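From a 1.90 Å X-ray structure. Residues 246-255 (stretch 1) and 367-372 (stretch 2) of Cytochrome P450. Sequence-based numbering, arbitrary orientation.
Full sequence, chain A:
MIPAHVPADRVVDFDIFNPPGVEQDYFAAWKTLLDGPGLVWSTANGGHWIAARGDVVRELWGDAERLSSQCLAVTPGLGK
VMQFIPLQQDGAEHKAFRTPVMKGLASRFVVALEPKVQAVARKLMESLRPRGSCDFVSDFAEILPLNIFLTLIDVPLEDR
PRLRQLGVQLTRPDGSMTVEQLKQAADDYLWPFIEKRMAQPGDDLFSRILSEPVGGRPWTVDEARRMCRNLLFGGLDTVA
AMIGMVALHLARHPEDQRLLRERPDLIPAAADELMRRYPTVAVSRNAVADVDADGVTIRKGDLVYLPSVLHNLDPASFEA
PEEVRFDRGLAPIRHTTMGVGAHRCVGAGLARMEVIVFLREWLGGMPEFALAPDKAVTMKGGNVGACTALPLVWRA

Stretch 1 246-255: VALHLARHPE
Stretch 2 367-372: PEFALA

Residues 246-252 form the end of a helix that begins earlier in the chain, with phi/psi near -60/-45 through Ala251; Arg252, the last helical residue, is at -85/-16. Its last turns are held by Ala251 N to Ala247 O (2.9 Å) and Arg252 N to Leu248 O (3.0 Å). His253 leaves the helix at -125/71 and occupies the N-cap position of the next helix, which starts at Pro254. The His253 ring, with chi1 m, folds back so that His253 ND1 donates to His249 O at 2.9 Å. Stretch 2 is extended, with strand geometry at Ala370 and Leu371. The strand crosses the helix almost at right angles, at -97°, with the axes 7.1 Å apart. The CA atoms of Ala251 and Ala370 lie 4.6 Å apart and set the register.

No direct hydrogen bond joins the stretches. One water links them, donating to Ala251 O (3.1 Å) and Phe369 O (2.6 Å).

The small side chain of Ala251 lies between two larger ones: its CB is 4.0 Å from Phe369 CE1 and 4.1 Å from Leu371 CD2. Phe369, chi1 p, brings CZ to 3.6 Å from Leu250 CB. Ala247 O lies at the ring edge, 3.9 Å from Phe369 CE1. Leu371 is m,t; its CD2 is 4.1 Å from Leu248 CD1, and its CD1 is 4.1 Å from Arg252 CG. Extended Glu368 places OE1 3.7 Å from Pro254 CB.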

# COMPACT_ATOMS: atom_id res chain seq x y z
N VAL A 246 8.53 -3.73 8.28
CA VAL A 246 9.74 -4.57 8.13
C VAL A 246 10.83 -4.16 9.12
O VAL A 246 11.47 -5.02 9.78
CB VAL A 246 10.24 -4.54 6.69
CG1 VAL A 246 11.65 -5.20 6.65
CG2 VAL A 246 9.23 -5.34 5.78
N ALA A 247 11.05 -2.86 9.24
CA ALA A 247 12.05 -2.37 10.23
C ALA A 247 11.63 -2.67 11.67
O ALA A 247 12.49 -3.01 12.49
CB ALA A 247 12.33 -0.85 10.07
N LEU A 248 10.35 -2.50 11.96
CA LEU A 248 9.79 -2.77 13.30
C LEU A 248 10.02 -4.27 13.63
O LEU A 248 10.53 -4.60 14.71
CB LEU A 248 8.30 -2.45 13.36
CG LEU A 248 7.58 -2.88 14.65
CD1 LEU A 248 8.29 -2.29 15.91
CD2 LEU A 248 6.12 -2.41 14.57
N HIS A 249 9.67 -5.14 12.68
CA HIS A 249 9.92 -6.57 12.84
C HIS A 249 11.36 -6.87 13.21
O HIS A 249 11.61 -7.59 14.22
CB HIS A 249 9.54 -7.39 11.60
CG HIS A 249 9.86 -8.85 11.75
ND1 HIS A 249 8.94 -9.76 12.24
CD2 HIS A 249 11.00 -9.55 11.56
CE1 HIS A 249 9.50 -10.96 12.30
NE2 HIS A 249 10.75 -10.86 11.90
N LEU A 250 12.31 -6.36 12.42
CA LEU A 250 13.72 -6.60 12.65
C LEU A 250 14.17 -6.08 14.02
O LEU A 250 14.92 -6.77 14.72
CB LEU A 250 14.60 -6.02 11.54
CG LEU A 250 14.41 -6.62 10.14
CD1 LEU A 250 15.15 -5.76 9.07
CD2 LEU A 250 14.96 -8.06 10.13
N ALA A 251 13.73 -4.87 14.37
CA ALA A 251 14.07 -4.27 15.70
C ALA A 251 13.58 -5.15 16.86
O ALA A 251 14.28 -5.30 17.88
CB ALA A 251 13.48 -2.85 15.83
N ARG A 252 12.41 -5.76 16.68
CA ARG A 252 11.79 -6.62 17.68
C ARG A 252 12.30 -8.06 17.62
O ARG A 252 12.09 -8.82 18.57
CB ARG A 252 10.27 -6.61 17.50
CG ARG A 252 9.55 -5.46 18.13
CD ARG A 252 8.08 -5.51 17.81
NE ARG A 252 7.36 -4.47 18.54
CZ ARG A 252 6.10 -4.11 18.29
NH1 ARG A 252 5.41 -4.69 17.32
NH2 ARG A 252 5.52 -3.16 19.01
N HIS A 253 12.96 -8.44 16.51
CA HIS A 253 13.47 -9.83 16.31
C HIS A 253 14.94 -9.83 16.00
O HIS A 253 15.36 -10.04 14.84
CB HIS A 253 12.68 -10.54 15.19
CG HIS A 253 11.26 -10.80 15.53
ND1 HIS A 253 10.27 -9.84 15.36
CD2 HIS A 253 10.65 -11.88 16.06
CE1 HIS A 253 9.11 -10.33 15.77
NE2 HIS A 253 9.31 -11.57 16.18
N PRO A 254 15.77 -9.52 17.02
CA PRO A 254 17.20 -9.56 16.80
C PRO A 254 17.65 -10.89 16.20
O PRO A 254 18.58 -10.89 15.43
CB PRO A 254 17.77 -9.43 18.22
CG PRO A 254 16.64 -9.84 19.12
CD PRO A 254 15.46 -9.24 18.42
N GLU A 255 16.98 -12.00 16.53
CA GLU A 255 17.34 -13.30 15.88
C GLU A 255 17.16 -13.26 14.35
O GLU A 255 17.91 -13.94 13.63
CB GLU A 255 16.56 -14.48 16.48
CG GLU A 255 15.04 -14.59 16.11
CD GLU A 255 14.10 -13.72 16.98
OE1 GLU A 255 14.56 -12.74 17.59
OE2 GLU A 255 12.88 -14.01 17.03
N PRO A 367 24.77 -1.59 11.94
CA PRO A 367 25.05 -2.57 12.99
C PRO A 367 23.76 -3.09 13.56
O PRO A 367 22.69 -2.73 13.09
CB PRO A 367 25.78 -1.74 14.06
CG PRO A 367 25.31 -0.36 13.87
CD PRO A 367 25.07 -0.21 12.34
N GLU A 368 23.86 -3.89 14.62
CA GLU A 368 22.68 -4.41 15.27
C GLU A 368 21.89 -3.23 15.81
O GLU A 368 22.49 -2.26 16.33
CB GLU A 368 23.04 -5.39 16.39
CG GLU A 368 21.82 -6.04 17.00
CD GLU A 368 22.12 -7.25 17.89
OE1 GLU A 368 21.15 -7.84 18.39
OE2 GLU A 368 23.32 -7.61 18.09
N PHE A 369 20.57 -3.28 15.67
CA PHE A 369 19.73 -2.16 16.12
C PHE A 369 18.55 -2.66 16.96
O PHE A 369 18.19 -3.85 16.90
CB PHE A 369 19.28 -1.25 14.94
CG PHE A 369 18.47 -1.97 13.90
CD1 PHE A 369 17.07 -1.96 13.95
CD2 PHE A 369 19.10 -2.70 12.90
CE1 PHE A 369 16.30 -2.65 13.00
CE2 PHE A 369 18.31 -3.43 11.93
CZ PHE A 369 16.92 -3.37 11.99
N ALA A 370 17.94 -1.76 17.73
CA ALA A 370 16.87 -2.12 18.65
C ALA A 370 15.92 -0.96 18.84
O ALA A 370 16.22 0.18 18.45
CB ALA A 370 17.47 -2.51 20.05
N LEU A 371 14.78 -1.24 19.48
CA LEU A 371 13.91 -0.13 19.85
C LEU A 371 14.58 0.72 20.96
O LEU A 371 15.35 0.19 21.77
CB LEU A 371 12.56 -0.64 20.33
CG LEU A 371 11.68 -1.34 19.29
CD1 LEU A 371 10.50 -1.91 20.04
CD2 LEU A 371 11.21 -0.42 18.17
N ALA A 372 14.30 2.01 20.98
CA ALA A 372 14.76 2.90 22.06
C ALA A 372 14.19 2.46 23.40
O ALA A 372 13.05 1.97 23.46
CB ALA A 372 14.39 4.33 21.79
O HOH W 1 17.24 -5.64 18.54